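Local coordinates for probable FAD-dependent oxidoreductase PA4991 (Pseudomonas aeruginosa PAO1, PDB 5EZ7), which binds one FAD per subunit and probably works as an FAD-dependent oxidoreductase of the DAO family on a substrate that is still unknown, at residues I17-R28 and W79-D90; V126-L134 and K144-E152. All coordinates share one frame; numbering follows the deposited sequence.

Contact 1: residues I17-R28 and W79-D90; sequences IAGLWLNARLRR and WRACLGSDGELD. With FAD (flavin-adenine dinucleotide), chain B.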
loop_
_atom_site.group_PDB
_atom_site.type_symbol
_atom_site.label_atom_id
_atom_site.label_comp_id
_atom_site.label_asym_id
_atom_site.label_seq_id
_atom_site.Cartn_x
_atom_site.Cartn_y
_atom_site.Cartn_z
ATOM N N ILE A 17 -0.668 -2.005 4.428
ATOM C CA ILE A 17 -2.006 -1.606 4.157
ATOM C C ILE A 17 -3.032 -2.779 4.142
ATOM O O ILE A 17 -4.158 -2.593 4.586
ATOM C CB ILE A 17 -2.098 -0.833 2.837
ATOM C CG1 ILE A 17 -3.465 -0.178 2.721
ATOM C CG2 ILE A 17 -1.855 -1.710 1.610
ATOM C CD1 ILE A 17 -3.496 1.100 3.521
ATOM N N ALA A 18 -2.674 -3.950 3.607
ATOM C CA ALA A 18 -3.657 -4.978 3.478
ATOM C C ALA A 18 -4.029 -5.561 4.840
ATOM O O ALA A 18 -5.219 -5.728 5.126
ATOM C CB ALA A 18 -3.231 -6.057 2.483
ATOM N N GLY A 19 -3.035 -5.849 5.674
ATOM C CA GLY A 19 -3.264 -6.380 7.011
ATOM C C GLY A 19 -3.962 -5.407 7.947
ATOM O O GLY A 19 -4.765 -5.790 8.780
ATOM N N LEU A 20 -3.627 -4.136 7.820
ATOM C CA LEU A 20 -4.158 -3.124 8.703
ATOM C C LEU A 20 -5.594 -2.804 8.331
ATOM O O LEU A 20 -6.406 -2.539 9.187
ATOM C CB LEU A 20 -3.293 -1.864 8.664
ATOM C CG LEU A 20 -2.005 -1.808 9.501
ATOM C CD1 LEU A 20 -1.192 -0.555 9.145
ATOM C CD2 LEU A 20 -2.304 -1.798 11.003
ATOM N N TRP A 21 -5.891 -2.814 7.045
ATOM C CA TRP A 21 -7.219 -2.477 6.579
ATOM C C TRP A 21 -8.103 -3.590 6.983
ATOM O O TRP A 21 -9.101 -3.364 7.611
ATOM C CB TRP A 21 -7.273 -2.266 5.060
ATOM C CG TRP A 21 -8.594 -1.779 4.597
ATOM C CD1 TRP A 21 -9.735 -2.493 4.511
ATOM C CD2 TRP A 21 -8.920 -0.444 4.189
ATOM N NE1 TRP A 21 -10.764 -1.687 4.081
ATOM C CE2 TRP A 21 -10.276 -0.435 3.844
ATOM C CE3 TRP A 21 -8.186 0.748 4.077
ATOM C CZ2 TRP A 21 -10.931 0.717 3.407
ATOM C CZ3 TRP A 21 -8.833 1.887 3.627
ATOM C CH2 TRP A 21 -10.191 1.866 3.288
ATOM N N LEU A 22 -7.707 -4.815 6.661
ATOM C CA LEU A 22 -8.463 -6.009 7.083
ATOM C C LEU A 22 -8.657 -6.029 8.575
ATOM O O LEU A 22 -9.742 -6.340 9.054
ATOM C CB LEU A 22 -7.731 -7.284 6.687
ATOM C CG LEU A 22 -8.267 -8.632 7.238
ATOM C CD1 LEU A 22 -9.666 -8.921 6.683
ATOM C CD2 LEU A 22 -7.293 -9.774 6.918
ATOM N N ASN A 23 -7.603 -5.746 9.317
ATOM C CA ASN A 23 -7.738 -5.749 10.776
ATOM C C ASN A 23 -8.828 -4.774 11.213
ATOM O O ASN A 23 -9.638 -5.072 12.068
ATOM C CB ASN A 23 -6.405 -5.397 11.424
ATOM C CG ASN A 23 -6.386 -5.624 12.933
ATOM O OD1 ASN A 23 -6.798 -6.684 13.408
ATOM N ND2 ASN A 23 -5.858 -4.662 13.683
ATOM N N ALA A 24 -8.847 -3.594 10.611
ATOM C CA ALA A 24 -9.793 -2.591 11.007
ATOM C C ALA A 24 -11.248 -3.012 10.683
ATOM O O ALA A 24 -12.139 -2.808 11.495
ATOM C CB ALA A 24 -9.439 -1.287 10.337
ATOM N N ARG A 25 -11.465 -3.571 9.504
ATOM C CA ARG A 25 -12.740 -4.148 9.125
ATOM C C ARG A 25 -13.251 -5.237 10.100
ATOM O O ARG A 25 -14.433 -5.231 10.503
ATOM C CB ARG A 25 -12.635 -4.726 7.703
ATOM C CG ARG A 25 -12.625 -3.649 6.607
ATOM C CD ARG A 25 -14.028 -3.182 6.169
ATOM N NE ARG A 25 -14.705 -4.322 5.538
ATOM C CZ ARG A 25 -14.483 -4.766 4.288
ATOM N NH1 ARG A 25 -13.656 -4.140 3.416
ATOM N NH2 ARG A 25 -15.114 -5.856 3.887
ATOM N N LEU A 26 -12.355 -6.163 10.474
ATOM C CA LEU A 26 -12.718 -7.280 11.322
ATOM C C LEU A 26 -13.142 -6.827 12.723
ATOM O O LEU A 26 -14.229 -7.234 13.224
ATOM C CB LEU A 26 -11.597 -8.303 11.387
ATOM C CG LEU A 26 -11.404 -9.118 10.099
ATOM C CD1 LEU A 26 -10.202 -10.024 10.190
ATOM C CD2 LEU A 26 -12.612 -9.957 9.694
ATOM N N ARG A 27 -12.322 -5.963 13.320
ATOM C CA ARG A 27 -12.642 -5.353 14.600
ATOM C C ARG A 27 -13.945 -4.593 14.572
ATOM O O ARG A 27 -14.722 -4.638 15.508
ATOM C CB ARG A 27 -11.582 -4.364 14.954
ATOM C CG ARG A 27 -10.300 -5.023 15.356
ATOM C CD ARG A 27 -9.294 -3.938 15.744
ATOM N NE ARG A 27 -9.480 -3.477 17.109
ATOM C CZ ARG A 27 -9.219 -4.236 18.172
ATOM N NH1 ARG A 27 -8.783 -5.497 18.047
ATOM N NH2 ARG A 27 -9.375 -3.733 19.364
ATOM N N ARG A 28 -14.177 -3.888 13.478
ATOM C CA ARG A 28 -15.422 -3.160 13.312
ATOM C C ARG A 28 -16.604 -4.116 13.249
ATOM O O ARG A 28 -17.645 -3.832 13.800
ATOM C CB ARG A 28 -15.379 -2.326 12.050
ATOM C CG ARG A 28 -16.435 -1.252 12.033
ATOM C CD ARG A 28 -16.378 -0.525 10.707
ATOM N NE ARG A 28 -17.552 0.323 10.518
ATOM C CZ ARG A 28 -17.551 1.625 10.221
ATOM N NH1 ARG A 28 -18.721 2.247 10.067
ATOM N NH2 ARG A 28 -16.428 2.324 10.087
ATOM N N TRP A 79 -12.950 4.562 -1.006
ATOM C CA TRP A 79 -11.964 5.235 -0.158
ATOM C C TRP A 79 -12.412 6.621 0.242
ATOM O O TRP A 79 -12.253 7.015 1.392
ATOM C CB TRP A 79 -10.628 5.345 -0.868
ATOM C CG TRP A 79 -9.899 4.080 -0.964
ATOM C CD1 TRP A 79 -10.176 3.068 -1.771
ATOM C CD2 TRP A 79 -8.729 3.721 -0.258
ATOM N NE1 TRP A 79 -9.261 2.070 -1.629
ATOM C CE2 TRP A 79 -8.356 2.451 -0.695
ATOM C CE3 TRP A 79 -7.955 4.350 0.717
ATOM C CZ2 TRP A 79 -7.255 1.783 -0.203
ATOM C CZ3 TRP A 79 -6.843 3.688 1.204
ATOM C CH2 TRP A 79 -6.497 2.419 0.728
ATOM N N ARG A 80 -13.008 7.334 -0.706
ATOM C CA ARG A 80 -13.655 8.624 -0.436
ATOM C C ARG A 80 -14.678 8.516 0.688
ATOM O O ARG A 80 -14.604 9.252 1.670
ATOM C CB ARG A 80 -14.313 9.187 -1.719
ATOM C CG ARG A 80 -15.119 10.489 -1.564
ATOM C CD ARG A 80 -14.267 11.745 -1.627
ATOM N NE ARG A 80 -13.717 11.953 -2.966
ATOM C CZ ARG A 80 -12.891 12.948 -3.320
ATOM N NH1 ARG A 80 -12.490 13.887 -2.446
ATOM N NH2 ARG A 80 -12.447 13.004 -4.576
ATOM N N ALA A 81 -15.605 7.577 0.570
ATOM C CA ALA A 81 -16.619 7.414 1.603
ATOM C C ALA A 81 -15.996 7.343 3.005
ATOM O O ALA A 81 -16.528 7.904 3.949
ATOM C CB ALA A 81 -17.448 6.180 1.329
ATOM N N CYS A 82 -14.854 6.679 3.134
ATOM C CA CYS A 82 -14.241 6.488 4.457
ATOM C C CYS A 82 -13.810 7.763 5.118
ATOM O O CYS A 82 -13.695 7.802 6.340
ATOM C CB CYS A 82 -13.047 5.525 4.406
ATOM S SG CYS A 82 -13.529 3.892 3.793
ATOM N N LEU A 83 -13.577 8.798 4.319
ATOM C CA LEU A 83 -13.149 10.071 4.855
ATOM C C LEU A 83 -14.263 10.877 5.459
ATOM O O LEU A 83 -14.001 11.923 6.053
ATOM C CB LEU A 83 -12.474 10.902 3.782
ATOM C CG LEU A 83 -11.172 10.350 3.200
ATOM C CD1 LEU A 83 -10.676 11.371 2.202
ATOM C CD2 LEU A 83 -10.127 10.086 4.271
ATOM N N GLY A 84 -15.495 10.391 5.304
ATOM C CA GLY A 84 -16.687 11.056 5.810
ATOM C C GLY A 84 -17.368 10.163 6.806
ATOM O O GLY A 84 -16.730 9.337 7.445
ATOM N N SER A 85 -18.676 10.324 6.912
ATOM C CA SER A 85 -19.483 9.699 7.966
ATOM C C SER A 85 -19.921 8.253 7.683
ATOM O O SER A 85 -20.224 7.512 8.616
ATOM C CB SER A 85 -20.736 10.568 8.206
ATOM O OG SER A 85 -21.236 11.130 6.991
ATOM N N ASP A 86 -19.952 7.861 6.406
ATOM C CA ASP A 86 -20.686 6.666 5.948
ATOM C C ASP A 86 -19.797 5.710 5.143
ATOM O O ASP A 86 -20.285 4.996 4.277
ATOM C CB ASP A 86 -21.903 7.130 5.098
ATOM C CG ASP A 86 -23.047 6.064 4.978
ATOM O OD1 ASP A 86 -23.166 5.138 5.820
ATOM O OD2 ASP A 86 -23.867 6.196 4.024
ATOM N N GLY A 87 -18.496 5.683 5.409
ATOM C CA GLY A 87 -17.628 4.732 4.725
ATOM C C GLY A 87 -17.525 3.417 5.472
ATOM O O GLY A 87 -17.960 3.318 6.606
ATOM N N GLU A 88 -16.917 2.421 4.843
ATOM C CA GLU A 88 -16.684 1.113 5.499
ATOM C C GLU A 88 -15.626 1.130 6.646
ATOM O O GLU A 88 -15.579 0.192 7.441
ATOM C CB GLU A 88 -16.300 0.050 4.473
ATOM C CG GLU A 88 -14.883 0.232 3.950
ATOM C CD GLU A 88 -14.643 -0.519 2.653
ATOM O OE1 GLU A 88 -13.819 -1.481 2.663
ATOM O OE2 GLU A 88 -15.298 -0.152 1.624
ATOM N N LEU A 89 -14.779 2.169 6.700
ATOM C CA LEU A 89 -13.924 2.455 7.863
ATOM C C LEU A 89 -13.998 3.941 8.233
ATOM O O LEU A 89 -14.282 4.796 7.385
ATOM C CB LEU A 89 -12.474 2.085 7.578
ATOM C CG LEU A 89 -12.102 0.596 7.452
ATOM C CD1 LEU A 89 -10.606 0.493 7.150
ATOM C CD2 LEU A 89 -12.459 -0.234 8.695
ATOM N N ASP A 90 -13.767 4.247 9.508
ATOM C CA ASP A 90 -13.636 5.625 9.941
ATOM C C ASP A 90 -12.221 6.157 9.705
ATOM O O ASP A 90 -11.373 6.078 10.575
ATOM C CB ASP A 90 -13.989 5.769 11.417
ATOM C CG ASP A 90 -14.184 7.197 11.812
ATOM O OD1 ASP A 90 -13.927 8.117 11.008
ATOM O OD2 ASP A 90 -14.627 7.432 12.938
HETATM P PA FAD B . 3.428 -4.476 2.479
HETATM O O1A FAD B . 3.118 -3.016 2.533
HETATM O O2A FAD B . 4.715 -4.963 1.874
HETATM O O5B FAD B . 3.292 -5.020 3.962
HETATM C C5B FAD B . 3.739 -6.306 4.345
HETATM C C4B FAD B . 4.084 -6.202 5.816
HETATM O O4B FAD B . 4.361 -7.515 6.331
HETATM C C3B FAD B . 5.315 -5.320 6.044
HETATM O O3B FAD B . 5.023 -4.259 6.956
HETATM C C2B FAD B . 6.342 -6.292 6.595
HETATM O O2B FAD B . 7.251 -5.732 7.539
HETATM C C1B FAD B . 5.470 -7.396 7.198
HETATM N N9A FAD B . 6.143 -8.698 7.267
HETATM C C8A FAD B . 6.895 -9.263 6.307
HETATM N N7A FAD B . 7.356 -10.454 6.726
HETATM C C5A FAD B . 6.890 -10.665 7.962
HETATM C C6A FAD B . 7.022 -11.735 8.960
HETATM N N6A FAD B . 7.751 -12.820 8.656
HETATM N N1A FAD B . 6.387 -11.598 10.136
HETATM C C2A FAD B . 5.657 -10.503 10.413
HETATM N N3A FAD B . 5.497 -9.479 9.549
HETATM C C4A FAD B . 6.088 -9.509 8.329
HETATM N N1 FAD B . -0.717 0.875 -5.340
HETATM C C2 FAD B . -1.678 1.789 -5.588
HETATM O O2 FAD B . -2.881 1.445 -5.498
HETATM N N3 FAD B . -1.392 3.058 -5.928
HETATM C C4 FAD B . -0.143 3.499 -6.049
HETATM O O4 FAD B . 0.098 4.683 -6.354
HETATM C C4X FAD B . 0.958 2.563 -5.793
HETATM N N5 FAD B . 2.243 2.951 -5.902
HETATM C C5X FAD B . 3.243 2.087 -5.653
HETATM C C6 FAD B . 4.555 2.532 -5.761
HETATM C C7 FAD B . 5.612 1.680 -5.510
HETATM C C7M FAD B . 7.017 2.189 -5.615
HETATM C C8 FAD B . 5.339 0.280 -5.097
HETATM C C8M FAD B . 6.453 -0.699 -4.795
HETATM C C9 FAD B . 4.032 -0.162 -5.001
HETATM C C9A FAD B . 2.956 0.683 -5.264
HETATM N N10 FAD B . 1.601 0.260 -5.164
HETATM C C10 FAD B . 0.581 1.186 -5.411
HETATM C "C1'" FAD B . 1.245 -1.091 -4.762
HETATM C "C2'" FAD B . 1.143 -1.118 -3.247
HETATM O "O2'" FAD B . 2.231 -0.416 -2.632
HETATM C "C3'" FAD B . 1.070 -2.549 -2.734
HETATM O "O3'" FAD B . 0.142 -3.287 -3.555
HETATM C "C4'" FAD B . 0.600 -2.584 -1.281
HETATM O "O4'" FAD B . 1.158 -1.514 -0.519
HETATM C "C5'" FAD B . 0.984 -3.887 -0.607
HETATM O "O5'" FAD B . 0.384 -3.933 0.696
HETATM P P FAD B . 0.728 -5.159 1.660
HETATM O O1P FAD B . 0.238 -4.824 3.045
HETATM O O2P FAD B . 0.242 -6.381 0.968
HETATM O O3P FAD B . 2.328 -5.239 1.584
HETATM O O HOH W 1 -13.680 2.074 11.389
#

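Contact 2: residues V126-L134 and K144-E152; sequences VEQAKGEDL and KGKAYRLTE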
loop_
_atom_site.group_PDB
_atom_site.type_symbol
_atom_site.label_atom_id
_atom_site.label_comp_id
_atom_site.label_asym_id
_atom_site.label_seq_id
_atom_site.Cartn_x
_atom_site.Cartn_y
_atom_site.Cartn_z
ATOM N N VAL A 126 -14.396 12.058 -16.738
ATOM C CA VAL A 126 -13.273 12.977 -16.475
ATOM C C VAL A 126 -13.569 14.440 -16.870
ATOM O O VAL A 126 -14.532 14.723 -17.579
ATOM C CB VAL A 126 -11.957 12.500 -17.149
ATOM C CG1 VAL A 126 -11.833 10.984 -17.033
ATOM C CG2 VAL A 126 -11.847 12.956 -18.609
ATOM N N GLU A 127 -12.707 15.350 -16.421
ATOM C CA GLU A 127 -12.874 16.790 -16.629
ATOM C C GLU A 127 -11.628 17.339 -17.274
ATOM O O GLU A 127 -10.548 17.087 -16.777
ATOM C CB GLU A 127 -13.036 17.490 -15.272
ATOM C CG GLU A 127 -14.424 18.039 -14.959
ATOM C CD GLU A 127 -14.352 19.316 -14.124
ATOM O OE1 GLU A 127 -13.541 19.355 -13.161
ATOM O OE2 GLU A 127 -15.088 20.283 -14.434
ATOM N N GLN A 128 -11.757 18.121 -18.335
ATOM C CA GLN A 128 -10.590 18.827 -18.840
ATOM C C GLN A 128 -10.320 20.074 -17.983
ATOM O O GLN A 128 -11.169 20.958 -17.877
ATOM C CB GLN A 128 -10.746 19.197 -20.300
ATOM C CG GLN A 128 -9.397 19.342 -20.989
ATOM C CD GLN A 128 -9.333 20.459 -22.002
ATOM O OE1 GLN A 128 -10.264 21.244 -22.152
ATOM N NE2 GLN A 128 -8.217 20.542 -22.699
ATOM N N ALA A 129 -9.135 20.127 -17.370
ATOM C CA ALA A 129 -8.810 21.157 -16.403
ATOM C C ALA A 129 -8.210 22.340 -17.123
ATOM O O ALA A 129 -7.417 22.167 -18.044
ATOM C CB ALA A 129 -7.850 20.616 -15.368
ATOM N N LYS A 130 -8.612 23.538 -16.718
ATOM C CA LYS A 130 -8.108 24.769 -17.320
ATOM C C LYS A 130 -7.931 25.887 -16.322
ATOM O O LYS A 130 -8.567 25.897 -15.265
ATOM C CB LYS A 130 -9.065 25.248 -18.404
ATOM C CG LYS A 130 -8.675 24.818 -19.803
ATOM C CD LYS A 130 -9.900 24.361 -20.566
ATOM C CE LYS A 130 -9.625 24.288 -22.056
ATOM N NZ LYS A 130 -10.822 23.742 -22.752
ATOM N N GLY A 131 -7.074 26.839 -16.691
ATOM C CA GLY A 131 -6.786 28.017 -15.878
ATOM C C GLY A 131 -6.293 27.585 -14.515
ATOM O O GLY A 131 -5.343 26.798 -14.405
ATOM N N GLU A 132 -6.986 28.038 -13.478
ATOM C CA GLU A 132 -6.577 27.737 -12.111
ATOM C C GLU A 132 -7.240 26.414 -11.587
ATOM O O GLU A 132 -6.990 25.993 -10.448
ATOM C CB GLU A 132 -6.766 28.981 -11.196
ATOM C CG GLU A 132 -6.379 30.365 -11.807
ATOM C CD GLU A 132 -4.860 30.627 -12.047
ATOM O OE1 GLU A 132 -4.220 31.345 -11.239
ATOM O OE2 GLU A 132 -4.283 30.172 -13.072
ATOM N N ASP A 133 -8.043 25.737 -12.423
ATOM C CA ASP A 133 -8.357 24.310 -12.194
ATOM C C ASP A 133 -7.129 23.388 -12.456
ATOM O O ASP A 133 -7.138 22.212 -12.008
ATOM C CB ASP A 133 -9.503 23.811 -13.085
ATOM C CG ASP A 133 -10.885 24.314 -12.650
ATOM O OD1 ASP A 133 -11.202 25.489 -12.928
ATOM O OD2 ASP A 133 -11.671 23.504 -12.086
ATOM N N LEU A 134 -6.112 23.883 -13.208
ATOM C CA LEU A 134 -4.883 23.088 -13.464
ATOM C C LEU A 134 -4.096 22.932 -12.208
ATOM O O LEU A 134 -4.074 23.856 -11.401
ATOM C CB LEU A 134 -3.953 23.740 -14.474
ATOM C CG LEU A 134 -4.466 23.726 -15.918
ATOM C CD1 LEU A 134 -3.852 24.832 -16.773
ATOM C CD2 LEU A 134 -4.247 22.345 -16.531
ATOM N N LYS A 144 1.819 23.619 -22.638
ATOM C CA LYS A 144 1.107 23.315 -23.866
ATOM C C LYS A 144 0.573 21.920 -23.644
ATOM O O LYS A 144 1.036 21.205 -22.749
ATOM C CB LYS A 144 2.072 23.365 -25.055
ATOM C CG LYS A 144 2.878 24.670 -25.129
ATOM C CD LYS A 144 3.975 24.676 -26.198
ATOM C CE LYS A 144 3.447 24.924 -27.605
ATOM N NZ LYS A 144 2.499 26.068 -27.697
ATOM N N GLY A 145 -0.415 21.526 -24.433
ATOM C CA GLY A 145 -1.085 20.255 -24.190
ATOM C C GLY A 145 -2.169 20.434 -23.146
ATOM O O GLY A 145 -2.547 21.564 -22.806
ATOM N N LYS A 146 -2.659 19.312 -22.625
ATOM C CA LYS A 146 -3.897 19.314 -21.867
ATOM C C LYS A 146 -3.911 18.329 -20.739
ATOM O O LYS A 146 -3.336 17.240 -20.828
ATOM C CB LYS A 146 -5.088 19.059 -22.786
ATOM C CG LYS A 146 -4.790 18.371 -24.117
ATOM C CD LYS A 146 -6.007 18.423 -25.029
ATOM C CE LYS A 146 -6.301 19.848 -25.484
ATOM N NZ LYS A 146 -7.201 19.864 -26.656
ATOM N N ALA A 147 -4.594 18.720 -19.672
ATOM C CA ALA A 147 -4.676 17.910 -18.474
ATOM C C ALA A 147 -6.126 17.591 -18.169
ATOM O O ALA A 147 -7.012 18.431 -18.402
ATOM C CB ALA A 147 -4.015 18.625 -17.303
ATOM N N TYR A 148 -6.340 16.375 -17.652
ATOM C CA TYR A 148 -7.664 15.838 -17.348
ATOM C C TYR A 148 -7.724 15.393 -15.881
ATOM O O TYR A 148 -6.922 14.583 -15.446
ATOM C CB TYR A 148 -7.978 14.654 -18.270
ATOM C CG TYR A 148 -7.916 14.940 -19.759
ATOM C CD1 TYR A 148 -6.696 15.065 -20.416
ATOM C CD2 TYR A 148 -9.082 15.055 -20.524
ATOM C CE1 TYR A 148 -6.628 15.313 -21.781
ATOM C CE2 TYR A 148 -9.029 15.310 -21.898
ATOM C CZ TYR A 148 -7.794 15.436 -22.526
ATOM O OH TYR A 148 -7.715 15.695 -23.894
ATOM N N ARG A 149 -8.669 15.949 -15.136
ATOM C CA ARG A 149 -8.909 15.637 -13.718
ATOM C C ARG A 149 -9.665 14.279 -13.540
ATOM O O ARG A 149 -10.709 14.068 -14.163
ATOM C CB ARG A 149 -9.726 16.789 -13.075
ATOM C CG ARG A 149 -10.086 16.582 -11.608
ATOM C CD ARG A 149 -10.941 17.682 -10.972
ATOM N NE ARG A 149 -10.655 17.700 -9.526
ATOM C CZ ARG A 149 -11.512 17.959 -8.526
ATOM N NH1 ARG A 149 -12.783 18.291 -8.754
ATOM N NH2 ARG A 149 -11.074 17.897 -7.256
ATOM N N LEU A 150 -9.154 13.378 -12.699
ATOM C CA LEU A 150 -9.815 12.085 -12.452
ATOM C C LEU A 150 -10.470 12.079 -11.087
ATOM O O LEU A 150 -10.172 12.931 -10.235
ATOM C CB LEU A 150 -8.818 10.932 -12.535
ATOM C CG LEU A 150 -8.009 10.850 -13.835
ATOM C CD1 LEU A 150 -6.833 9.904 -13.696
ATOM C CD2 LEU A 150 -8.885 10.435 -15.004
ATOM N N THR A 151 -11.350 11.098 -10.891
ATOM C CA THR A 151 -11.990 10.826 -9.592
ATOM C C THR A 151 -11.023 10.183 -8.625
ATOM O O THR A 151 -11.289 10.141 -7.440
ATOM C CB THR A 151 -13.205 9.854 -9.707
ATOM O OG1 THR A 151 -12.775 8.580 -10.240
ATOM C CG2 THR A 151 -14.321 10.468 -10.582
ATOM N N GLU A 152 -9.934 9.639 -9.148
ATOM C CA GLU A 152 -8.864 9.081 -8.339
ATOM C C GLU A 152 -8.340 10.087 -7.297
ATOM O O GLU A 152 -8.392 11.275 -7.507
ATOM C CB GLU A 152 -7.728 8.595 -9.250
ATOM C CG GLU A 152 -8.117 7.510 -10.265
ATOM C CD GLU A 152 -6.919 6.941 -11.048
ATOM O OE1 GLU A 152 -7.142 5.983 -11.859
ATOM O OE2 GLU A 152 -5.764 7.419 -10.841
#

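Contact 1: residues I17-R28 and W79-D90
Helix 17-28 is the dinucleotide-binding helix that follows the Gly-rich turn of a Rossmann-type fold, and one flank packs through Trp21 and Arg25 on the end of helix 75-82 and the loop after it. At its N-terminal end Ala18 N donates to the FAD phosphate oxygen O1P over 3.1 Å, a nearly straight bond that places this phosphate oxygen at the N-terminal end of the helix. Trp21 and Leu89 form the centre of the packing. The CG of Trp21 lies anti to the backbone N (chi1 -174°), which swings the indole out across the gap. Leu89 CD1 sits over one face, 3.6 Å from the centroid of the five-membered ring and 18° off its normal, a CH-pi contact; the other methyl, CD2, reaches Ala24 CB at 3.6 Å. At the far rim Trp21 CZ3 comes over a face of Trp79, toward the rim of that ring, with the six-membered rings inclined at 45°, while Cys82 SG approaches Trp21 CH2 obliquely at 3.9 Å. Polar contacts gather on Glu88 OE1. Arg25, bent at chi2 and chi3, brings NH1 within 2.8 Å of Glu88 OE1 in a salt bridge, and Trp21 NE1 adds a weak hydrogen bond to the same oxygen at 3.4 Å. Glu88 OE2 pairs with Arg78 and Arg25 NH2 with Asp355, so the bridge is one link in a charge network. Farther along, the extended Arg28 lays its guanidinium over Glu88 O, and a water accepts from both Arg28 NH2 and Asp90 N. Helix 157-168 touches Ile17 and Trp79, helix 350-364 meets Arg25 and Glu88, and strand 33-37 packs against Leu20 and Asn23.

Contact 2: residues V126-L134 and K144-E152
Three backbone hydrogen bonds join strands 127-129 and 146-149 as an antiparallel pair. Glu127 and Arg149 form the hydrogen-bonded pair: Arg149 N donates to Glu127 O at 2.7 Å, and Glu127 N returns a longer bond of 3.3 Å to a lone pair of Arg149 O, in the carbonyl plane. Ala129 N then donates to Ala147 O at 2.9 Å and 164°. The N-to-C directions of the short strand segments are 133° apart, well away from strictly antiparallel. Among the apolar contacts, Gln128 CG lies over a face of the Tyr148 ring, toward its rim, these two residues being a non-hydrogen-bonded pair. On the face of Glu127 and Arg149, Leu134 CD2 meets Ala147 CB at 3.8 Å. At the end of the pair Val126 CG1 runs alongside Leu150 CD2 at 3.6 Å. The opposite charges do not close a salt bridge: Glu127 OE1 stays 4.6 Å from Arg149 NH1, although the two side chains lie side by side, pointing the same way. Within its own segment, Lys130 NZ donates to Gln128 OE1. Strand 127-129 is an outermost strand of its mixed sheet; strand 146-149 continues inward to strand 102-105, through backbone bonds between Lys146 and Ser105 and between Tyr148 and Leu103.

Overall arrangement
Contact 1 is partly buried and contact 2 lies at the surface, about 14 Å and 26 Å from the centre of the chain, with their own centres 29 Å apart. The first joins a helix to a helix end and loop, so side chains do the work: indoles, a leucine and a shared carboxylate. The second joins two strands, and backbone bonds carry it, with several solvent-exposed side chains, among them Glu127 and Arg149, and the buried Ala129 and Ala147. Contact 1 includes FAD-binding Ala18; the side chain of Leu150 in contact 2 remains about 11 Å from the cofactor. They share no helix or strand, but the two touch in packing, Arg80 NH2 lying 4.2 Å from Thr151 O.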